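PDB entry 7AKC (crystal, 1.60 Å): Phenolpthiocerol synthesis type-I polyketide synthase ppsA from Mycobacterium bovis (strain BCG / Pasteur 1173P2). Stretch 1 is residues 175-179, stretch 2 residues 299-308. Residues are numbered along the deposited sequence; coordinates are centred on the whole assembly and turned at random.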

# COMPACT_ATOMS: atom_id res chain seq x y z
N TYR A 175 -4.39 -2.18 -7.19
CA TYR A 175 -4.71 -1.44 -8.41
C TYR A 175 -3.57 -0.42 -8.54
O TYR A 175 -3.61 0.62 -7.87
CB TYR A 175 -6.07 -0.72 -8.32
CG TYR A 175 -7.27 -1.62 -8.19
CD1 TYR A 175 -7.72 -2.03 -6.94
CD2 TYR A 175 -8.01 -1.99 -9.31
CE1 TYR A 175 -8.88 -2.79 -6.82
CE2 TYR A 175 -9.16 -2.76 -9.20
CZ TYR A 175 -9.61 -3.14 -7.95
OH TYR A 175 -10.71 -3.92 -7.84
N ASN A 176 -2.51 -0.75 -9.27
CA ASN A 176 -1.37 0.16 -9.41
C ASN A 176 -1.68 1.39 -10.21
O ASN A 176 -1.46 2.51 -9.78
CB ASN A 176 -0.15 -0.56 -10.01
CG ASN A 176 0.85 -0.92 -8.98
OD1 ASN A 176 0.54 -1.06 -7.81
ND2 ASN A 176 2.09 -1.11 -9.39
N SER A 177 -2.16 1.16 -11.43
CA SER A 177 -2.46 2.20 -12.38
C SER A 177 -3.35 1.52 -13.46
O SER A 177 -3.63 0.31 -13.38
CB SER A 177 -1.15 2.76 -12.95
OG SER A 177 -0.51 1.78 -13.77
N PRO A 178 -3.88 2.28 -14.40
CA PRO A 178 -4.84 1.70 -15.35
C PRO A 178 -4.37 0.47 -16.10
O PRO A 178 -5.17 -0.41 -16.32
CB PRO A 178 -5.14 2.86 -16.31
CG PRO A 178 -4.96 4.08 -15.41
CD PRO A 178 -3.76 3.75 -14.57
N ARG A 179 -3.09 0.39 -16.44
CA ARG A 179 -2.56 -0.72 -17.23
C ARG A 179 -1.62 -1.64 -16.44
O ARG A 179 -0.89 -2.42 -17.05
CB ARG A 179 -1.79 -0.17 -18.44
CG ARG A 179 -2.63 0.76 -19.28
CD ARG A 179 -3.45 -0.07 -20.25
N GLN A 299 6.34 5.90 -10.90
CA GLN A 299 5.75 5.75 -12.23
C GLN A 299 4.26 5.38 -12.15
O GLN A 299 3.48 5.90 -12.95
CB GLN A 299 6.54 4.81 -13.15
CG GLN A 299 6.11 4.95 -14.63
CD GLN A 299 6.49 6.28 -15.27
OE1 GLN A 299 7.67 6.69 -15.26
NE2 GLN A 299 5.52 6.95 -15.88
N ALA A 300 3.84 4.61 -11.13
CA ALA A 300 2.41 4.30 -10.95
C ALA A 300 1.61 5.56 -10.68
O ALA A 300 0.48 5.69 -11.15
CB ALA A 300 2.21 3.34 -9.78
N ILE A 301 2.20 6.49 -9.90
CA ILE A 301 1.54 7.75 -9.59
C ILE A 301 1.29 8.56 -10.86
O ILE A 301 0.15 8.96 -11.13
CB ILE A 301 2.38 8.50 -8.52
CG1 ILE A 301 2.21 7.77 -7.17
CG2 ILE A 301 2.04 10.00 -8.46
CD1 ILE A 301 3.19 8.21 -6.00
N ILE A 302 2.36 8.74 -11.67
CA ILE A 302 2.30 9.48 -12.92
C ILE A 302 1.37 8.83 -13.92
O ILE A 302 0.59 9.53 -14.57
CB ILE A 302 3.70 9.66 -13.53
CG1 ILE A 302 4.65 10.30 -12.53
CG2 ILE A 302 3.65 10.45 -14.81
CD1 ILE A 302 6.11 10.11 -12.88
N ASP A 303 1.45 7.49 -14.08
CA ASP A 303 0.59 6.79 -15.03
C ASP A 303 -0.89 7.00 -14.67
O ASP A 303 -1.67 7.35 -15.55
CB ASP A 303 0.91 5.28 -15.05
CG ASP A 303 2.27 4.94 -15.68
OD1 ASP A 303 2.84 5.80 -16.37
OD2 ASP A 303 2.75 3.79 -15.48
N THR A 304 -1.24 6.91 -13.38
CA THR A 304 -2.63 7.13 -12.93
C THR A 304 -3.09 8.58 -13.23
O THR A 304 -4.19 8.81 -13.78
CB THR A 304 -2.76 6.83 -11.43
OG1 THR A 304 -2.65 5.42 -11.29
CG2 THR A 304 -4.15 7.33 -10.82
N LEU A 305 -2.25 9.56 -12.87
CA LEU A 305 -2.61 10.96 -13.02
C LEU A 305 -2.67 11.43 -14.45
O LEU A 305 -3.51 12.26 -14.79
CB LEU A 305 -1.67 11.84 -12.21
CG LEU A 305 -1.80 11.63 -10.70
CD1 LEU A 305 -0.63 12.18 -9.94
CD2 LEU A 305 -3.12 12.13 -10.16
N HIS A 306 -1.76 10.93 -15.29
CA HIS A 306 -1.76 11.30 -16.70
C HIS A 306 -2.98 10.69 -17.39
O HIS A 306 -3.57 11.31 -18.27
CB HIS A 306 -0.44 10.88 -17.41
N SER A 307 -3.36 9.45 -16.99
CA SER A 307 -4.52 8.81 -17.59
C SER A 307 -5.83 9.56 -17.19
O SER A 307 -6.64 9.84 -18.06
CB SER A 307 -4.58 7.33 -17.22
OG SER A 307 -5.82 6.78 -17.65
N ALA A 308 -6.01 9.85 -15.90
CA ALA A 308 -7.22 10.50 -15.37
C ALA A 308 -7.36 12.00 -15.70
O ALA A 308 -8.47 12.47 -15.92
CB ALA A 308 -7.32 10.30 -13.87
O HOH W 1 -1.39 4.97 -9.07
O HOH W 2 2.10 2.18 -13.48

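This is a small, close-packed contact between the end of a strand and one face of a helix, held by van der Waals packing and two bridging waters, with no clear direct hydrogen bond across it. The two stretches bury 246 Å² in total, and the axes of strand 175-177 and the helix approach to 7.2 Å at 73°, a steep crossing; three residues of stretch 1, Asn-176, Ser-177 and the loop residue Pro-178, make the contact. The closest pair of CA atoms is Ser-177 CA and Thr-304 CA, 5.0 Å apart.

On the helix, the residues in contact are Ala-300, Asp-303, Thr-304 and Ser-307, whose i, i+3, i+4, i+7 spacing puts them along one side; Ile-301 and Leu-305 direct their CA-to-CB bonds away. Ser-177 points toward the helix, its CB 3.8 Å from Ala-300 O and 3.9 Å from Asp-303 CB, while its CA lies 3.4 Å from Thr-304 OG1. Pro-178, also pointing toward the helix, extends the packing by a turn: its CD is 3.8 Å from Thr-304 OG1 and its CG 3.6 Å from Ser-307 OG. Asn-176 contributes through its backbone, with O 3.8 Å from Ala-300 CB.

Water supplies the polar links. Water 1 donates to Asn-176 O (2.6 Å from the water O) and to Ala-300 O (2.9 Å from the same atom), and accepts from Thr-304 OG1 at 2.6 Å, thereby joining the strand carbonyl to two helix residues one turn apart. Water 2 donates to Asp-303 OD2, 2.6 Å from its O, and is hydrogen-bonded to Ser-177 OG at 2.7 Å. The other carboxylate oxygen of Asp-303 is engaged within the helix, where Gln-299 NE2 donates to Asp-303 OD1 at 3.0 Å and 165°, a nearly linear bond.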